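Local coordinates for protein MaoC-like dehydratase (Rhodospirillum rubrum, PDB 3EXZ) that probably catalyses the reversible dehydration of hydroxyacyl or related substrates, as a hot-dog-fold enzyme of the MaoC dehydratase family, at residues A[83-88]-A[133-138]; A[103-108]-A[120-125]. All blocks are in the same frame, centred on the assembly; numbering follows the deposited sequence.

Contact 1 (A[83-88]-A[133-138]); sequences GTELSW and VQRSTA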
ATOM      1  N   GLY A  83       6.257  -7.563  -4.430  1.00 36.56           N
ATOM      2  CA  GLY A  83       6.138  -6.155  -4.759  1.00 35.50           C
ATOM      3  C   GLY A  83       4.939  -5.898  -5.649  1.00 33.87           C
ATOM      4  O   GLY A  83       4.333  -6.832  -6.181  1.00 37.02           O
ATOM      5  N   THR A  84       4.613  -4.628  -5.844  1.00 32.26           N
ATOM      6  CA  THR A  84       3.473  -4.279  -6.676  1.00 33.69           C
ATOM      7  C   THR A  84       3.552  -2.897  -7.309  1.00 32.64           C
ATOM      8  O   THR A  84       4.228  -2.001  -6.794  1.00 31.95           O
ATOM      9  CB  THR A  84       2.136  -4.328  -5.837  1.00 32.96           C
ATOM     10  OG1 THR A  84       1.007  -4.211  -6.710  1.00 30.31           O
ATOM     11  CG2 THR A  84       2.074  -3.177  -4.823  1.00 28.74           C
ATOM     12  N   GLU A  85       2.880  -2.754  -8.450  1.00 33.35           N
ATOM     13  CA  GLU A  85       2.765  -1.466  -9.140  1.00 36.27           C
ATOM     14  C   GLU A  85       1.377  -0.988  -8.687  1.00 32.90           C
ATOM     15  O   GLU A  85       0.354  -1.623  -8.971  1.00 33.72           O
ATOM     16  CB  GLU A  85       2.792  -1.632 -10.655  1.00 36.70           C
ATOM     17  CG  GLU A  85       2.687  -0.325 -11.451  1.00 47.12           C
ATOM     18  CD  GLU A  85       1.290   0.317 -11.455  1.00 61.75           C
ATOM     19  OE1 GLU A  85       0.269  -0.407 -11.353  1.00 66.52           O
ATOM     20  OE2 GLU A  85       1.218   1.562 -11.577  1.00 61.87           O
ATOM     21  N   LEU A  86       1.348   0.156  -8.018  1.00 30.76           N
ATOM     22  CA  LEU A  86       0.126   0.677  -7.443  1.00 30.75           C
ATOM     23  C   LEU A  86      -0.289   2.025  -7.993  1.00 29.84           C
ATOM     24  O   LEU A  86       0.549   2.904  -8.176  1.00 31.02           O
ATOM     25  CB  LEU A  86       0.345   0.774  -5.920  1.00 29.72           C
ATOM     26  CG  LEU A  86      -0.847   0.679  -4.962  1.00 38.77           C
ATOM     27  CD1 LEU A  86      -1.756  -0.494  -5.348  1.00 36.06           C
ATOM     28  CD2 LEU A  86      -0.324   0.507  -3.540  1.00 35.93           C
ATOM     29  N   SER A  87      -1.572   2.175  -8.288  1.00 28.77           N
ATOM     30  CA  SER A  87      -2.077   3.460  -8.735  1.00 29.23           C
ATOM     31  C   SER A  87      -3.520   3.634  -8.261  1.00 28.87           C
ATOM     32  O   SER A  87      -4.240   2.650  -8.052  1.00 28.01           O
ATOM     33  CB  SER A  87      -1.993   3.612 -10.264  1.00 29.77           C
ATOM     34  OG  SER A  87      -2.761   2.633 -10.927  1.00 32.00           O
ATOM     35  N   TRP A  88      -3.926   4.883  -8.047  1.00 29.04           N
ATOM     36  CA  TRP A  88      -5.293   5.187  -7.636  1.00 30.13           C
ATOM     37  C   TRP A  88      -5.863   6.188  -8.648  1.00 32.13           C
ATOM     38  O   TRP A  88      -5.690   7.403  -8.513  1.00 33.02           O
ATOM     39  CB  TRP A  88      -5.331   5.792  -6.227  1.00 27.03           C
ATOM     40  CG  TRP A  88      -4.683   4.909  -5.196  1.00 25.00           C
ATOM     41  CD1 TRP A  88      -5.244   3.837  -4.547  1.00 25.83           C
ATOM     42  CD2 TRP A  88      -3.346   5.014  -4.707  1.00 24.31           C
ATOM     43  NE1 TRP A  88      -4.337   3.280  -3.675  1.00 23.67           N
ATOM     44  CE2 TRP A  88      -3.159   3.981  -3.754  1.00 23.04           C
ATOM     45  CE3 TRP A  88      -2.280   5.892  -4.970  1.00 27.44           C
ATOM     46  CZ2 TRP A  88      -1.950   3.788  -3.076  1.00 21.85           C
ATOM     47  CZ3 TRP A  88      -1.067   5.696  -4.295  1.00 28.09           C
ATOM     48  CH2 TRP A  88      -0.921   4.659  -3.351  1.00 26.16           C
ATOM     49  N   VAL A 133     -10.790   2.517  -8.400  1.00 34.43           N
ATOM     50  CA  VAL A 133     -10.225   3.342  -7.326  1.00 31.29           C
ATOM     51  C   VAL A 133      -8.806   2.870  -6.964  1.00 30.02           C
ATOM     52  O   VAL A 133      -8.087   3.534  -6.215  1.00 30.10           O
ATOM     53  CB  VAL A 133     -11.121   3.389  -6.059  1.00 31.26           C
ATOM     54  CG1 VAL A 133     -12.481   3.968  -6.438  1.00 31.47           C
ATOM     55  CG2 VAL A 133     -11.259   2.015  -5.423  1.00 28.89           C
ATOM     56  N   GLN A 134      -8.404   1.721  -7.497  1.00 28.23           N
ATOM     57  CA  GLN A 134      -7.048   1.235  -7.283  1.00 27.33           C
ATOM     58  C   GLN A 134      -6.712   0.100  -8.219  1.00 28.77           C
ATOM     59  O   GLN A 134      -7.553  -0.759  -8.493  1.00 28.07           O
ATOM     60  CB  GLN A 134      -6.808   0.727  -5.850  1.00 27.81           C
ATOM     61  CG  GLN A 134      -5.350   0.316  -5.593  1.00 24.26           C
ATOM     62  CD  GLN A 134      -5.101  -0.272  -4.209  1.00 30.09           C
ATOM     63  OE1 GLN A 134      -5.001  -1.496  -4.039  1.00 24.62           O
ATOM     64  NE2 GLN A 134      -5.007   0.602  -3.209  1.00 27.33           N
ATOM     65  N   ARG A 135      -5.497   0.134  -8.756  1.00 28.09           N
ATOM     66  CA  ARG A 135      -5.014  -0.973  -9.558  1.00 29.91           C
ATOM     67  C   ARG A 135      -3.686  -1.360  -8.919  1.00 27.57           C
ATOM     68  O   ARG A 135      -2.813  -0.517  -8.677  1.00 23.20           O
ATOM     69  CB  ARG A 135      -4.797  -0.621 -11.026  1.00 32.95           C
ATOM     70  CG  ARG A 135      -3.904  -1.633 -11.733  1.00 30.79           C
ATOM     71  CD  ARG A 135      -3.939  -1.417 -13.234  1.00 33.60           C
ATOM     72  NE  ARG A 135      -5.248  -1.750 -13.787  1.00 35.85           N
ATOM     73  CZ  ARG A 135      -5.509  -1.824 -15.089  1.00 44.65           C
ATOM     74  NH1 ARG A 135      -4.544  -1.595 -15.975  1.00 39.53           N
ATOM     75  NH2 ARG A 135      -6.733  -2.129 -15.505  1.00 40.41           N
ATOM     76  N   SER A 136      -3.565  -2.646  -8.615  1.00 27.76           N
ATOM     77  CA  SER A 136      -2.374  -3.198  -8.011  1.00 28.34           C
ATOM     78  C   SER A 136      -1.916  -4.372  -8.877  1.00 30.19           C
ATOM     79  O   SER A 136      -2.576  -5.410  -8.922  1.00 31.92           O
ATOM     80  CB  SER A 136      -2.692  -3.658  -6.582  1.00 26.97           C
ATOM     81  OG  SER A 136      -1.544  -4.155  -5.921  1.00 30.66           O
ATOM     82  N   THR A 137      -0.815  -4.187  -9.609  1.00 30.32           N
ATOM     83  CA  THR A 137      -0.242  -5.256 -10.435  1.00 31.30           C
ATOM     84  C   THR A 137       0.842  -5.822  -9.513  1.00 30.54           C
ATOM     85  O   THR A 137       1.959  -5.311  -9.430  1.00 30.53           O
ATOM     86  CB  THR A 137       0.355  -4.703 -11.732  1.00 33.98           C
ATOM     87  OG1 THR A 137      -0.674  -4.011 -12.449  1.00 34.72           O
ATOM     88  CG2 THR A 137       0.891  -5.838 -12.603  1.00 33.41           C
ATOM     89  N   ALA A 138       0.494  -6.891  -8.813  1.00 31.11           N
ATOM     90  CA  ALA A 138       1.380  -7.512  -7.841  1.00 32.03           C
ATOM     91  C   ALA A 138       2.050  -8.797  -8.276  1.00 31.87           C
ATOM     92  O   ALA A 138       1.528  -9.523  -9.116  1.00 32.89           O
ATOM     93  CB  ALA A 138       0.574  -7.782  -6.533  1.00 27.71           C
TER
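Thr-84 and Ser-136 meet hydroxyl to hydroxyl, OG1 to OG at 2.7 Å, on the densely packed face of two antiparallel strands. Thr-84 OG1 stands anti to its own backbone N (chi1 -170°), which carries it over the neighbouring strand, with Ala-138 CB 3.6 Å away. Farther along this face, Leu-86 CD1 lies 3.5 Å from Ser-136 CB and equally near Gln-134 CD. Gln-134 and Trp-88 run side by side in the same direction, their amide and indole planes 68° apart, while Val-133 O sits in the ring plane 3.3 Å from Trp-88 CD1. An alanine in place of Gln-134 would probably open a gap beside Leu-86 CD1 and Trp-88 NE1, and toward helix 57-72. The reverse face is looser and more solvent-accessible: Glu-85 OE1 comes only to 3.9 Å from Thr-137 OG1, and the guanidinium of Arg-135 leads away to a salt bridge with Asp-124. Between the faces, reciprocal backbone bonds link Glu-85 with Thr-137 and Ser-87 with Arg-135. The chemistry thus implies a pairing held by main-chain bonds, with a buried hydroxyl pair on one face and charged groups on the other, that of Arg-135 paired with Asp-124.

Contact 2 (A[103-108]-A[120-125]); sequences TVLAIT and TCQSDT
The beta hairpin of strands 97-109 and 116-126 supplies this contact, in which Thr-103 pairs with Gln-122 and Thr-120 meets Leu-105. The Thr-103 pair is regular: Gln-122 N reaches Thr-103 O at 2.8 Å in a nearly straight bond, and Thr-103 N returns one to Gln-122 O at 2.9 Å, the donor standing above the carbonyl plane. Val-104 and Cys-121 follow as a non-hydrogen-bonded pair, their side chains on the buried face. Then the register slips. Leu-105 N donates to Thr-120 O at 2.8 Å, nearly along the C=O axis, whereas Thr-120 N turns to Ala-106 O at 2.9 Å. The arrangement is consistent with a beta bulge, and the helix-like backbone angles of Leu-105 (phi -98°, psi -26°) agree with this.

The Leu-105 side chain covers the opposite strand on the more open face. Its CG lies anti to the carbonyl carbon (chi1 -62°), which sets it near Gln-122 CB. Leu-105 CD1 comes to 3.7 Å from Gln-122 OE1, the two side chains crossing obliquely. Behind it, Leu-105 CB is 4.0 Å from Thr-120 CG2. Gln-122 OE1 has a weak hydrogen bond with Thr-137 OG1 on the next strand. Water serves both ends: one molecule lies 2.9 Å from Thr-103 OG1 and also donates to Gln-122 O, and another lies 2.8 Å from Thr-120 OG1, with only weak bonds to Ala-106 O and Thr-108 OG1. Cys-121 meets Leu-73 on the inner side, and Thr-125 OG1 bonds Thr-64 of helix 57-72. A long antiparallel hairpin, probably bulged, whose inner face packs toward a helix fits the curved sheet of the hot-dog fold.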
ATOM      1  N   THR A 103      -6.889 -10.514 -12.169  1.00 35.14           N
ATOM      2  CA  THR A 103      -6.540 -11.288 -13.362  1.00 36.05           C
ATOM      3  C   THR A 103      -5.081 -11.741 -13.306  1.00 35.20           C
ATOM      4  O   THR A 103      -4.199 -10.950 -12.969  1.00 36.21           O
ATOM      5  CB  THR A 103      -6.701 -10.457 -14.673  1.00 37.63           C
ATOM      6  OG1 THR A 103      -8.029  -9.926 -14.755  1.00 39.33           O
ATOM      7  CG2 THR A 103      -6.425 -11.330 -15.915  1.00 38.63           C
ATOM      8  N   VAL A 104      -4.838 -13.019 -13.603  1.00 34.90           N
ATOM      9  CA  VAL A 104      -3.478 -13.566 -13.655  1.00 35.40           C
ATOM     10  C   VAL A 104      -2.929 -13.152 -15.040  1.00 36.98           C
ATOM     11  O   VAL A 104      -3.482 -13.521 -16.083  1.00 36.94           O
ATOM     12  CB  VAL A 104      -3.473 -15.106 -13.544  1.00 35.55           C
ATOM     13  CG1 VAL A 104      -2.033 -15.622 -13.550  1.00 32.91           C
ATOM     14  CG2 VAL A 104      -4.185 -15.530 -12.264  1.00 27.84           C
ATOM     15  N   LEU A 105      -1.840 -12.389 -15.042  1.00 37.54           N
ATOM     16  CA  LEU A 105      -1.232 -11.888 -16.270  1.00 37.90           C
ATOM     17  C   LEU A 105      -0.062 -12.729 -16.731  1.00 38.98           C
ATOM     18  O   LEU A 105       0.266 -12.755 -17.919  1.00 37.91           O
ATOM     19  CB  LEU A 105      -0.750 -10.440 -16.074  1.00 39.31           C
ATOM     20  CG  LEU A 105      -1.769  -9.340 -15.734  1.00 37.85           C
ATOM     21  CD1 LEU A 105      -1.127  -7.964 -15.931  1.00 34.31           C
ATOM     22  CD2 LEU A 105      -2.992  -9.482 -16.635  1.00 36.49           C
ATOM     23  N   ALA A 106       0.568 -13.407 -15.780  1.00 37.11           N
ATOM     24  CA  ALA A 106       1.719 -14.243 -16.074  1.00 38.36           C
ATOM     25  C   ALA A 106       2.093 -15.157 -14.904  1.00 38.44           C
ATOM     26  O   ALA A 106       1.841 -14.827 -13.741  1.00 35.54           O
ATOM     27  CB  ALA A 106       2.928 -13.348 -16.437  1.00 38.57           C
ATOM     28  N   ILE A 107       2.668 -16.316 -15.229  1.00 39.11           N
ATOM     29  CA  ILE A 107       3.151 -17.285 -14.238  1.00 40.67           C
ATOM     30  C   ILE A 107       4.611 -17.521 -14.633  1.00 42.68           C
ATOM     31  O   ILE A 107       4.908 -17.880 -15.777  1.00 44.83           O
ATOM     32  CB  ILE A 107       2.369 -18.615 -14.265  1.00 41.90           C
ATOM     33  CG1 ILE A 107       0.962 -18.393 -13.708  1.00 43.38           C
ATOM     34  CG2 ILE A 107       3.094 -19.658 -13.424  1.00 38.04           C
ATOM     35  CD1 ILE A 107      -0.122 -18.758 -14.689  1.00 45.63           C
ATOM     36  N   THR A 108       5.522 -17.331 -13.689  1.00 44.71           N
ATOM     37  CA  THR A 108       6.937 -17.451 -13.972  1.00 44.81           C
ATOM     38  C   THR A 108       7.625 -18.294 -12.921  1.00 45.97           C
ATOM     39  O   THR A 108       8.077 -17.788 -11.888  1.00 44.97           O
ATOM     40  CB  THR A 108       7.573 -16.029 -14.042  1.00 45.80           C
ATOM     41  OG1 THR A 108       6.917 -15.267 -15.072  1.00 44.66           O
ATOM     42  CG2 THR A 108       9.059 -16.098 -14.344  1.00 46.87           C
ATOM     43  N   THR A 120       2.007 -13.014 -11.533  1.00 34.45           N
ATOM     44  CA  THR A 120       1.658 -11.609 -11.661  1.00 33.88           C
ATOM     45  C   THR A 120       0.136 -11.467 -11.638  1.00 34.14           C
ATOM     46  O   THR A 120      -0.556 -11.890 -12.565  1.00 34.08           O
ATOM     47  CB  THR A 120       2.211 -11.011 -12.975  1.00 32.76           C
ATOM     48  OG1 THR A 120       3.641 -11.108 -12.978  1.00 33.03           O
ATOM     49  CG2 THR A 120       1.822  -9.551 -13.096  1.00 32.66           C
ATOM     50  N   CYS A 121      -0.378 -10.869 -10.570  1.00 33.03           N
ATOM     51  CA  CYS A 121      -1.814 -10.677 -10.418  1.00 34.94           C
ATOM     52  C   CYS A 121      -2.181  -9.213 -10.487  1.00 33.69           C
ATOM     53  O   CYS A 121      -1.642  -8.395  -9.739  1.00 37.16           O
ATOM     54  CB  CYS A 121      -2.295 -11.230  -9.076  1.00 34.09           C
ATOM     55  SG  CYS A 121      -1.905 -12.961  -8.821  1.00 39.47           S
ATOM     56  N   GLN A 122      -3.097  -8.885 -11.388  1.00 33.42           N
ATOM     57  CA  GLN A 122      -3.547  -7.511 -11.523  1.00 32.41           C
ATOM     58  C   GLN A 122      -4.925  -7.372 -10.895  1.00 31.24           C
ATOM     59  O   GLN A 122      -5.917  -7.862 -11.433  1.00 33.07           O
ATOM     60  CB  GLN A 122      -3.605  -7.099 -12.994  1.00 31.34           C
ATOM     61  CG  GLN A 122      -4.005  -5.656 -13.196  1.00 33.32           C
ATOM     62  CD  GLN A 122      -3.792  -5.178 -14.614  1.00 38.50           C
ATOM     63  OE1 GLN A 122      -2.693  -4.750 -14.985  1.00 42.48           O
ATOM     64  NE2 GLN A 122      -4.837  -5.265 -15.426  1.00 32.59           N
ATOM     65  N   SER A 123      -4.976  -6.715  -9.743  1.00 30.04           N
ATOM     66  CA  SER A 123      -6.233  -6.501  -9.044  1.00 29.04           C
ATOM     67  C   SER A 123      -6.746  -5.079  -9.248  1.00 31.94           C
ATOM     68  O   SER A 123      -6.044  -4.105  -8.970  1.00 33.38           O
ATOM     69  CB  SER A 123      -6.063  -6.755  -7.548  1.00 27.33           C
ATOM     70  OG  SER A 123      -5.547  -8.053  -7.313  1.00 30.90           O
ATOM     71  N   ASP A 124      -7.969  -4.969  -9.753  1.00 32.82           N
ATOM     72  CA  ASP A 124      -8.606  -3.678  -9.956  1.00 32.28           C
ATOM     73  C   ASP A 124      -9.731  -3.571  -8.929  1.00 30.71           C
ATOM     74  O   ASP A 124     -10.643  -4.405  -8.893  1.00 29.18           O
ATOM     75  CB  ASP A 124      -9.177  -3.554 -11.374  1.00 33.76           C
ATOM     76  CG  ASP A 124      -8.107  -3.267 -12.418  1.00 41.58           C
ATOM     77  OD1 ASP A 124      -8.458  -3.186 -13.614  1.00 48.87           O
ATOM     78  OD2 ASP A 124      -6.922  -3.112 -12.051  1.00 45.34           O
ATOM     79  N   THR A 125      -9.640  -2.563  -8.066  1.00 29.95           N
ATOM     80  CA  THR A 125     -10.661  -2.328  -7.054  1.00 28.53           C
ATOM     81  C   THR A 125     -11.627  -1.337  -7.689  1.00 30.25           C
ATOM     82  O   THR A 125     -11.237  -0.248  -8.118  1.00 28.88           O
ATOM     83  CB  THR A 125     -10.048  -1.750  -5.780  1.00 27.90           C
ATOM     84  OG1 THR A 125      -8.831  -2.456  -5.505  1.00 23.10           O
ATOM     85  CG2 THR A 125     -11.021  -1.922  -4.590  1.00 23.00           C
TER
HETATM   86  O   HOH W   1      -8.497  -7.444 -13.290  1.00 39.09           O
HETATM   87  O   HOH W   2       4.962 -13.577 -12.923  1.00 35.26           O

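In the fold
From the N terminus, the chain passes strand 13-20 and helix 57-72 before reaching 83-88, the opening half of contact 1. It then enters strand 97-109, where 103-108 forms the first half of contact 2; the turn to 116-126 lets 120-125 close contact 2 around a hairpin turn. Only with 133-138 does contact 1 close, so the smaller loop sits wholly within the larger one and nothing crosses. The contacts share a seam, since strands 116-126 and 132-143 are neighbours, with a probable hydrogen bond between Ala-138 O and Cys-121 N. Together they join four of the five strands, and segment 83-88 continues the sheet into the second subunit.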